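Local atomic coordinates of LEOA (Escherichia coli, PDB entry 4AUR), a protein that probably binds and hydrolyses GTP as a bacterial dynamin, pairing a nucleotide-binding GTPase head with a long helical stalk. Residues E301-D306 against E544-I549; M307-N312 against S393-R398; G413-L418 against I428-L433. All blocks are in the same frame, centred on the assembly; numbering follows the deposited sequence.

In the fold
All three contacts lie in the elongated dynamin-like helical domain, in the region where several long helices run side by side. Contacts 1 and 2 follow each other along helix 275-343, which points N303 toward the 544-549 corner and, a little further on, R309 toward helix 368-408, with the F310 ring end following. Contact 1 is small, buried and polar. Contact 2 is larger and two-sided, with an ion pair at the surface and an aromatic-aliphatic pair inside. Contact 3 is buried and apolar across its two segments, closing a loop onto the start of helix 430-447. It touches contact 1 through I549 CD1 and L433 CD2, 3.6 Å apart, whereas contacts 2 and 3 do not meet.

Contact 1 of 3, residues E301-D306 against E544-I549; sequences EKNDED and EKSQAI
N303 and S546 make a small, buried polar contact in the dynamin-like helical domain, where the unbroken helix 275-343 passes the short break between helix 530-544 and helix 547-567. The chain turns this corner through a type I beta turn from E544 to Q547, and its one backbone bond within the turn, Q547 N to E544 O, is weak. S546 occupies the corner and points its CB toward the passing helix. From the other side N303 reaches out with CG anti to its backbone N (chi1 -169°), and this brings the amide, in the modelled orientation, oxygen first to the serine. N303 OD1 and S546 OG lie 3.3 Å apart. The hydroxyl has its polar partner elsewhere: S546 OG is hydrogen-bonded to L542 O, in the last turn of helix 530-544, so the serine ties the corner back to the helix it leaves. The amide therefore rests against a group already held by its own chain.

I549, three residues on, in the first turn of helix 547-567, also points toward helix 275-343. It packs on F299 and V300 just before the 301-306 segment, and on L433 of helix 430-447, adding apolar packing beside the polar pair. K302 and D306 serve a different interface, toward helix 368-408. There K302 NZ is hydrogen-bonded to Q399 O and S402 OG, while D306 packs on Q399 and S403. The two are also joined one turn apart along their own helix, in a salt bridge that probably keeps both charges balanced beside that neighbour: K302 NZ lies 3.0 Å from D306 OD2, meeting it on the syn side and 18° out of the carboxylate plane.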
loop_
_atom_site.group_PDB
_atom_site.type_symbol
_atom_site.label_atom_id
_atom_site.label_comp_id
_atom_site.label_asym_id
_atom_site.label_seq_id
_atom_site.Cartn_x
_atom_site.Cartn_y
_atom_site.Cartn_z
ATOM N N GLU A 301 0.723 11.254 2.181
ATOM C CA GLU A 301 -0.578 11.893 2.277
ATOM C C GLU A 301 -0.724 12.506 3.678
ATOM O O GLU A 301 -0.865 13.707 3.813
ATOM C CB GLU A 301 -1.692 10.898 1.935
ATOM C CG GLU A 301 -3.028 11.085 2.651
ATOM C CD GLU A 301 -3.570 9.751 3.187
ATOM O OE1 GLU A 301 -3.073 9.262 4.254
ATOM O OE2 GLU A 301 -4.473 9.186 2.520
ATOM N N LYS A 302 -0.647 11.676 4.710
ATOM C CA LYS A 302 -0.678 12.151 6.086
ATOM C C LYS A 302 0.231 13.341 6.348
ATOM O O LYS A 302 -0.151 14.250 7.031
ATOM C CB LYS A 302 -0.273 11.023 7.023
ATOM C CG LYS A 302 0.164 11.486 8.401
ATOM C CD LYS A 302 0.011 10.407 9.466
ATOM C CE LYS A 302 0.702 10.804 10.783
ATOM N NZ LYS A 302 0.423 12.185 11.305
ATOM N N ASN A 303 1.456 13.308 5.844
ATOM C CA ASN A 303 2.405 14.385 6.086
ATOM C C ASN A 303 2.005 15.639 5.395
ATOM O O ASN A 303 2.249 16.698 5.905
ATOM C CB ASN A 303 3.823 14.023 5.631
ATOM C CG ASN A 303 4.874 15.029 6.116
ATOM O OD1 ASN A 303 5.513 15.713 5.322
ATOM N ND2 ASN A 303 5.056 15.113 7.435
ATOM N N ASP A 304 1.409 15.513 4.222
ATOM C CA ASP A 304 0.979 16.657 3.446
ATOM C C ASP A 304 -0.243 17.277 4.125
ATOM O O ASP A 304 -0.400 18.484 4.140
ATOM C CB ASP A 304 0.656 16.206 2.017
ATOM C CG ASP A 304 0.614 17.363 1.011
ATOM O OD1 ASP A 304 0.941 18.510 1.384
ATOM O OD2 ASP A 304 0.259 17.116 -0.171
ATOM N N GLU A 305 -1.084 16.444 4.723
ATOM C CA GLU A 305 -2.310 16.903 5.341
ATOM C C GLU A 305 -2.027 17.566 6.689
ATOM O O GLU A 305 -2.642 18.582 7.023
ATOM C CB GLU A 305 -3.294 15.740 5.474
ATOM C CG GLU A 305 -3.805 15.253 4.116
ATOM C CD GLU A 305 -4.489 13.877 4.140
ATOM O OE1 GLU A 305 -4.424 13.176 5.186
ATOM O OE2 GLU A 305 -5.089 13.489 3.093
ATOM N N ASP A 306 -1.102 16.991 7.457
ATOM C CA ASP A 306 -0.572 17.628 8.663
ATOM C C ASP A 306 -0.089 19.042 8.380
ATOM O O ASP A 306 -0.352 19.944 9.154
ATOM C CB ASP A 306 0.623 16.865 9.228
ATOM C CG ASP A 306 0.241 15.640 10.049
ATOM O OD1 ASP A 306 -0.957 15.340 10.239
ATOM O OD2 ASP A 306 1.177 14.961 10.532
ATOM N N GLU A 544 9.236 22.444 3.125
ATOM C CA GLU A 544 10.205 22.487 2.035
ATOM C C GLU A 544 11.005 21.200 1.908
ATOM O O GLU A 544 11.289 20.768 0.822
ATOM C CB GLU A 544 11.179 23.655 2.244
ATOM C CG GLU A 544 10.535 25.037 2.132
ATOM C CD GLU A 544 11.513 26.183 2.412
ATOM O OE1 GLU A 544 12.441 26.016 3.253
ATOM O OE2 GLU A 544 11.341 27.265 1.798
ATOM N N LYS A 545 11.367 20.606 3.040
ATOM C CA LYS A 545 12.155 19.374 3.084
ATOM C C LYS A 545 11.349 18.160 2.664
ATOM O O LYS A 545 11.880 17.062 2.503
ATOM C CB LYS A 545 12.662 19.139 4.503
ATOM C CG LYS A 545 13.567 20.228 5.051
ATOM C CD LYS A 545 14.200 19.788 6.368
ATOM C CE LYS A 545 15.374 20.685 6.745
ATOM N NZ LYS A 545 14.967 22.119 6.852
ATOM N N SER A 546 10.054 18.363 2.483
ATOM C CA SER A 546 9.165 17.289 2.106
ATOM C C SER A 546 9.042 17.110 0.599
ATOM O O SER A 546 8.355 16.221 0.148
ATOM C CB SER A 546 7.808 17.530 2.749
ATOM O OG SER A 546 7.960 17.585 4.173
ATOM N N GLN A 547 9.736 17.916 -0.191
ATOM C CA GLN A 547 9.522 17.873 -1.612
ATOM C C GLN A 547 10.092 16.633 -2.223
ATOM O O GLN A 547 9.510 16.072 -3.127
ATOM C CB GLN A 547 10.132 19.077 -2.315
ATOM C CG GLN A 547 9.476 19.335 -3.668
ATOM C CD GLN A 547 8.010 19.732 -3.525
ATOM O OE1 GLN A 547 7.151 19.234 -4.246
ATOM N NE2 GLN A 547 7.722 20.627 -2.579
ATOM N N ALA A 548 11.254 16.212 -1.766
ATOM C CA ALA A 548 11.963 15.177 -2.485
ATOM C C ALA A 548 11.150 13.877 -2.559
ATOM O O ALA A 548 11.222 13.157 -3.580
ATOM C CB ALA A 548 13.328 14.937 -1.872
ATOM N N ILE A 549 10.386 13.561 -1.508
ATOM C CA ILE A 549 9.543 12.359 -1.568
ATOM C C ILE A 549 8.338 12.592 -2.433
ATOM O O ILE A 549 7.904 11.680 -3.122
ATOM C CB ILE A 549 8.977 11.813 -0.228
ATOM C CG1 ILE A 549 9.018 12.849 0.872
ATOM C CG2 ILE A 549 9.646 10.508 0.175
ATOM C CD1 ILE A 549 8.109 12.503 2.022
#

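Contact 2 of 3, residues M307-N312 against S393-R398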
loop_
_atom_site.group_PDB
_atom_site.type_symbol
_atom_site.label_atom_id
_atom_site.label_comp_id
_atom_site.label_asym_id
_atom_site.label_seq_id
_atom_site.Cartn_x
_atom_site.Cartn_y
_atom_site.Cartn_z
HETATM N N MSE A 307 0.648 19.253 7.293
HETATM C CA MSE A 307 1.224 20.591 7.049
HETATM C C MSE A 307 0.114 21.604 6.986
HETATM O O MSE A 307 0.228 22.672 7.565
HETATM C CB MSE A 307 2.065 20.715 5.775
HETATM C CG MSE A 307 3.219 19.724 5.686
HETATM SE SE MSE A 307 4.602 20.112 7.030
HETATM C CE MSE A 307 4.615 18.345 7.903
ATOM N N HIS A 308 -0.969 21.277 6.283
ATOM C CA HIS A 308 -2.105 22.177 6.176
ATOM C C HIS A 308 -2.802 22.289 7.520
ATOM O O HIS A 308 -3.105 23.378 7.967
ATOM C CB HIS A 308 -3.050 21.751 5.034
ATOM C CG HIS A 308 -2.420 21.892 3.673
ATOM N ND1 HIS A 308 -2.087 23.119 3.130
ATOM C CD2 HIS A 308 -2.007 20.963 2.777
ATOM C CE1 HIS A 308 -1.517 22.938 1.951
ATOM N NE2 HIS A 308 -1.452 21.640 1.716
ATOM N N ARG A 309 -2.994 21.162 8.184
ATOM C CA ARG A 309 -3.443 21.143 9.561
ATOM C C ARG A 309 -2.619 22.048 10.482
ATOM O O ARG A 309 -3.167 22.685 11.357
ATOM C CB ARG A 309 -3.426 19.720 10.080
ATOM C CG ARG A 309 -3.746 19.569 11.551
ATOM C CD ARG A 309 -3.942 18.108 11.894
ATOM N NE ARG A 309 -4.283 17.922 13.303
ATOM C CZ ARG A 309 -4.939 16.863 13.795
ATOM N NH1 ARG A 309 -5.342 15.870 12.993
ATOM N NH2 ARG A 309 -5.193 16.787 15.106
ATOM N N PHE A 310 -1.311 22.121 10.301
ATOM C CA PHE A 310 -0.495 22.958 11.178
ATOM C C PHE A 310 -0.710 24.434 10.897
ATOM O O PHE A 310 -0.598 25.247 11.787
ATOM C CB PHE A 310 1.002 22.645 11.044
ATOM C CG PHE A 310 1.387 21.232 11.409
ATOM C CD1 PHE A 310 0.614 20.460 12.266
ATOM C CD2 PHE A 310 2.550 20.678 10.900
ATOM C CE1 PHE A 310 0.999 19.175 12.588
ATOM C CE2 PHE A 310 2.931 19.393 11.231
ATOM C CZ PHE A 310 2.166 18.654 12.084
ATOM N N SER A 311 -1.003 24.790 9.657
ATOM C CA SER A 311 -1.182 26.198 9.306
ATOM C C SER A 311 -2.563 26.656 9.728
ATOM O O SER A 311 -2.739 27.803 10.107
ATOM C CB SER A 311 -0.944 26.418 7.820
ATOM O OG SER A 311 0.320 25.850 7.456
ATOM N N ASN A 312 -3.529 25.749 9.717
ATOM C CA ASN A 312 -4.823 26.037 10.328
ATOM C C ASN A 312 -4.778 26.290 11.815
ATOM O O ASN A 312 -5.398 27.210 12.283
ATOM C CB ASN A 312 -5.786 24.887 10.084
ATOM C CG ASN A 312 -6.259 24.848 8.660
ATOM O OD1 ASN A 312 -6.107 25.845 7.916
ATOM N ND2 ASN A 312 -6.828 23.704 8.251
ATOM N N SER A 393 1.510 23.715 20.167
ATOM C CA SER A 393 2.698 22.885 20.207
ATOM C C SER A 393 2.303 21.440 20.418
ATOM O O SER A 393 2.871 20.561 19.807
ATOM C CB SER A 393 3.614 23.332 21.343
ATOM O OG SER A 393 4.551 22.336 21.711
ATOM N N ASP A 394 1.319 21.189 21.266
ATOM C CA ASP A 394 0.904 19.821 21.536
ATOM C C ASP A 394 0.241 19.112 20.341
ATOM O O ASP A 394 0.282 17.880 20.242
ATOM C CB ASP A 394 0.008 19.756 22.786
ATOM C CG ASP A 394 0.789 20.019 24.087
ATOM O OD1 ASP A 394 2.044 20.172 24.036
ATOM O OD2 ASP A 394 0.147 20.074 25.165
ATOM N N ASP A 395 -0.368 19.857 19.432
ATOM C CA ASP A 395 -0.976 19.192 18.292
ATOM C C ASP A 395 0.059 18.923 17.233
ATOM O O ASP A 395 0.129 17.846 16.683
ATOM C CB ASP A 395 -2.100 19.984 17.669
ATOM C CG ASP A 395 -2.890 19.148 16.704
ATOM O OD1 ASP A 395 -3.170 17.988 17.064
ATOM O OD2 ASP A 395 -3.210 19.620 15.594
ATOM N N ILE A 396 0.867 19.914 16.944
ATOM C CA ILE A 396 1.966 19.707 16.042
ATOM C C ILE A 396 2.771 18.518 16.533
ATOM O O ILE A 396 3.063 17.607 15.784
ATOM C CB ILE A 396 2.850 20.946 15.953
ATOM C CG1 ILE A 396 2.099 22.041 15.215
ATOM C CG2 ILE A 396 4.134 20.601 15.219
ATOM C CD1 ILE A 396 2.747 23.393 15.294
ATOM N N THR A 397 3.088 18.530 17.813
ATOM C CA THR A 397 3.929 17.525 18.427
ATOM C C THR A 397 3.229 16.180 18.433
ATOM O O THR A 397 3.859 15.161 18.266
ATOM C CB THR A 397 4.361 18.011 19.833
ATOM O OG1 THR A 397 5.454 18.917 19.671
ATOM C CG2 THR A 397 4.765 16.889 20.760
ATOM N N ARG A 398 1.925 16.152 18.587
ATOM C CA ARG A 398 1.248 14.866 18.547
ATOM C C ARG A 398 1.299 14.213 17.147
ATOM O O ARG A 398 1.516 13.006 17.022
ATOM C CB ARG A 398 -0.201 14.990 19.046
ATOM C CG ARG A 398 -1.028 13.749 18.759
ATOM C CD ARG A 398 -2.260 13.576 19.632
ATOM N NE ARG A 398 -2.693 12.174 19.578
ATOM C CZ ARG A 398 -3.678 11.648 20.296
ATOM N NH1 ARG A 398 -4.376 12.402 21.141
ATOM N NH2 ARG A 398 -3.966 10.357 20.162
#
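R309 and D395 meet through a side-on, two-nitrogen salt bridge. R309 NE gives a fairly straight bond to D395 OD2 (3.0 Å, N-H...O angle 162°) that lies close to the guanidinium plane, while D395 OD1, the partner of R309 NH2 at 3.1 Å, stands tilted out of that plane. Each carboxylate oxygen uses its syn lone pair. The arginine gets there with CG anti to the backbone N (chi1 174°) and an extended chain, crossing the aspartate at about a right angle. D313 brings a second carboxylate close to D395 OD2, and the arginine's charge may offset the repulsion between them.

Next to this ion pair, on the buried side, F310 lies against I396. Both branches of the isoleucine cover one face of the ring: I396 CG1 is 4.1 Å from the F310 centroid, in a CH-pi contact, and I396 CG2 stands 4.2 Å above the F310 ring plane. The rim of the same ring comes down to the backbone, with F310 CE1 3.6 Å from I396 CA. One turn before S311, M307 O accepts from both S311 N and S311 OG, a local tie within the helix.

The two helices run antiparallel here, at 176°, with axes 10.3 Å apart and F310 level with I396. Helix 530-544 touches F310 through V539 and M307 through L542, and helix 430-447 sets I444 against I396.

Contact 3 of 3, residues G413-L418 against I428-L433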
loop_
_atom_site.group_PDB
_atom_site.type_symbol
_atom_site.label_atom_id
_atom_site.label_comp_id
_atom_site.label_asym_id
_atom_site.label_seq_id
_atom_site.Cartn_x
_atom_site.Cartn_y
_atom_site.Cartn_z
ATOM N N GLY A 413 13.963 -1.359 5.605
ATOM C CA GLY A 413 14.073 -1.692 4.199
ATOM C C GLY A 413 12.767 -1.672 3.431
ATOM O O GLY A 413 12.655 -2.247 2.344
ATOM N N ALA A 414 11.773 -0.989 3.972
ATOM C CA ALA A 414 10.438 -1.057 3.396
ATOM C C ALA A 414 10.368 -0.472 1.985
ATOM O O ALA A 414 9.572 -0.940 1.176
ATOM C CB ALA A 414 9.440 -0.389 4.317
ATOM N N PHE A 415 11.212 0.507 1.681
ATOM C CA PHE A 415 11.200 1.138 0.357
ATOM C C PHE A 415 12.293 0.672 -0.603
ATOM O O PHE A 415 12.507 1.299 -1.630
ATOM C CB PHE A 415 11.356 2.645 0.480
ATOM C CG PHE A 415 10.360 3.300 1.376
ATOM C CD1 PHE A 415 9.068 2.780 1.537
ATOM C CD2 PHE A 415 10.702 4.453 2.059
ATOM C CE1 PHE A 415 8.157 3.407 2.371
ATOM C CE2 PHE A 415 9.787 5.083 2.871
ATOM C CZ PHE A 415 8.515 4.567 3.022
ATOM N N ARG A 416 13.016 -0.387 -0.292
ATOM C CA ARG A 416 14.033 -0.814 -1.243
ATOM C C ARG A 416 13.431 -1.403 -2.513
ATOM O O ARG A 416 14.048 -1.317 -3.565
ATOM C CB ARG A 416 15.028 -1.781 -0.612
ATOM C CG ARG A 416 15.884 -1.119 0.458
ATOM C CD ARG A 416 16.891 -2.083 1.046
ATOM N NE ARG A 416 18.143 -1.379 1.195
ATOM C CZ ARG A 416 19.131 -1.350 0.301
ATOM N NH1 ARG A 416 19.118 -2.043 -0.842
ATOM N NH2 ARG A 416 20.182 -0.608 0.579
ATOM N N SER A 417 12.217 -1.946 -2.422
ATOM C CA SER A 417 11.535 -2.489 -3.601
ATOM C C SER A 417 11.102 -1.421 -4.553
ATOM O O SER A 417 10.741 -1.739 -5.662
ATOM C CB SER A 417 10.301 -3.272 -3.216
ATOM O OG SER A 417 9.744 -2.668 -2.097
ATOM N N LEU A 418 11.116 -0.169 -4.112
ATOM C CA LEU A 418 10.709 0.947 -4.941
ATOM C C LEU A 418 11.829 1.440 -5.824
ATOM O O LEU A 418 11.679 2.422 -6.500
ATOM C CB LEU A 418 10.178 2.079 -4.065
ATOM C CG LEU A 418 8.682 2.158 -3.770
ATOM C CD1 LEU A 418 7.896 0.925 -4.154
ATOM C CD2 LEU A 418 8.411 2.480 -2.327
ATOM N N ILE A 428 16.857 7.387 0.263
ATOM C CA ILE A 428 15.800 7.800 1.140
ATOM C C ILE A 428 15.313 6.523 1.817
ATOM O O ILE A 428 15.280 5.452 1.200
ATOM C CB ILE A 428 14.652 8.445 0.319
ATOM C CG1 ILE A 428 15.130 9.680 -0.433
ATOM C CG2 ILE A 428 13.480 8.887 1.187
ATOM C CD1 ILE A 428 14.040 10.326 -1.278
ATOM N N SER A 429 14.935 6.632 3.088
ATOM C CA SER A 429 14.458 5.483 3.851
ATOM C C SER A 429 13.506 5.931 4.959
ATOM O O SER A 429 13.427 7.119 5.281
ATOM C CB SER A 429 15.653 4.757 4.457
ATOM O OG SER A 429 16.267 5.515 5.516
ATOM N N PRO A 430 12.785 4.998 5.567
ATOM C CA PRO A 430 11.998 5.432 6.691
ATOM C C PRO A 430 12.803 6.221 7.692
ATOM O O PRO A 430 12.294 7.200 8.250
ATOM C CB PRO A 430 11.525 4.138 7.305
ATOM C CG PRO A 430 11.397 3.245 6.140
ATOM C CD PRO A 430 12.497 3.616 5.199
ATOM N N ALA A 431 14.060 5.825 7.901
ATOM C CA ALA A 431 14.861 6.490 8.897
ATOM C C ALA A 431 15.339 7.855 8.435
ATOM O O ALA A 431 15.586 8.710 9.286
ATOM C CB ALA A 431 16.018 5.623 9.341
ATOM N N THR A 432 15.472 8.092 7.122
ATOM C CA THR A 432 15.902 9.424 6.689
ATOM C C THR A 432 14.779 10.390 6.884
ATOM O O THR A 432 15.027 11.544 7.206
ATOM C CB THR A 432 16.431 9.529 5.243
ATOM O OG1 THR A 432 15.384 9.300 4.278
ATOM C CG2 THR A 432 17.582 8.569 5.015
ATOM N N LEU A 433 13.549 9.914 6.703
ATOM C CA LEU A 433 12.384 10.754 6.760
ATOM C C LEU A 433 12.027 10.914 8.198
ATOM O O LEU A 433 11.581 11.962 8.608
ATOM C CB LEU A 433 11.203 10.124 6.027
ATOM C CG LEU A 433 11.264 9.846 4.524
ATOM C CD1 LEU A 433 10.351 8.690 4.119
ATOM C CD2 LEU A 433 10.903 11.099 3.757
#
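F415 packs its ring from the loop against P430 and L433 in the first turn of helix 430-447. Its CG stands anti to the carbonyl carbon (chi1 -54°), carrying the ring out toward the helix start. P430 takes one face of that ring: P430 CG lies over it, and the closest pair is F415 CD2 to P430 CD at 3.7 Å, the two side chains sliding past each other in opposite directions. L433 comes in differently, at the ring edge: its CG too is anti to the carbonyl carbon, which carries L433 CD1 to 3.9 Å from F415 CE2. Residues 413-416 form a type I beta turn, closed by R416 N to G413 O, that presents the phenylalanine.

P430 sits in a helix start that is held by its own capping bonds. S429 is the N-cap and makes a capping box with T432: S429 N donates to T432 OG1 (3.0 Å, 170°), and T432 N donates to S429 OG (3.1 Å, 140°). P430, the first residue of the helix, has no N-H to cap. E412 OE2 is hydrogen-bonded both to S429 OG and to A431 N, so the loop before the phenylalanine holds the helix start as well.

L296 of helix 275-343 also touches F415, and A414 and S417 lean on the same helix, while L418 packs on L556 and L433 on I549, both of helix 547-567; the loop thus touches helices 275-343, 547-567 and 430-447.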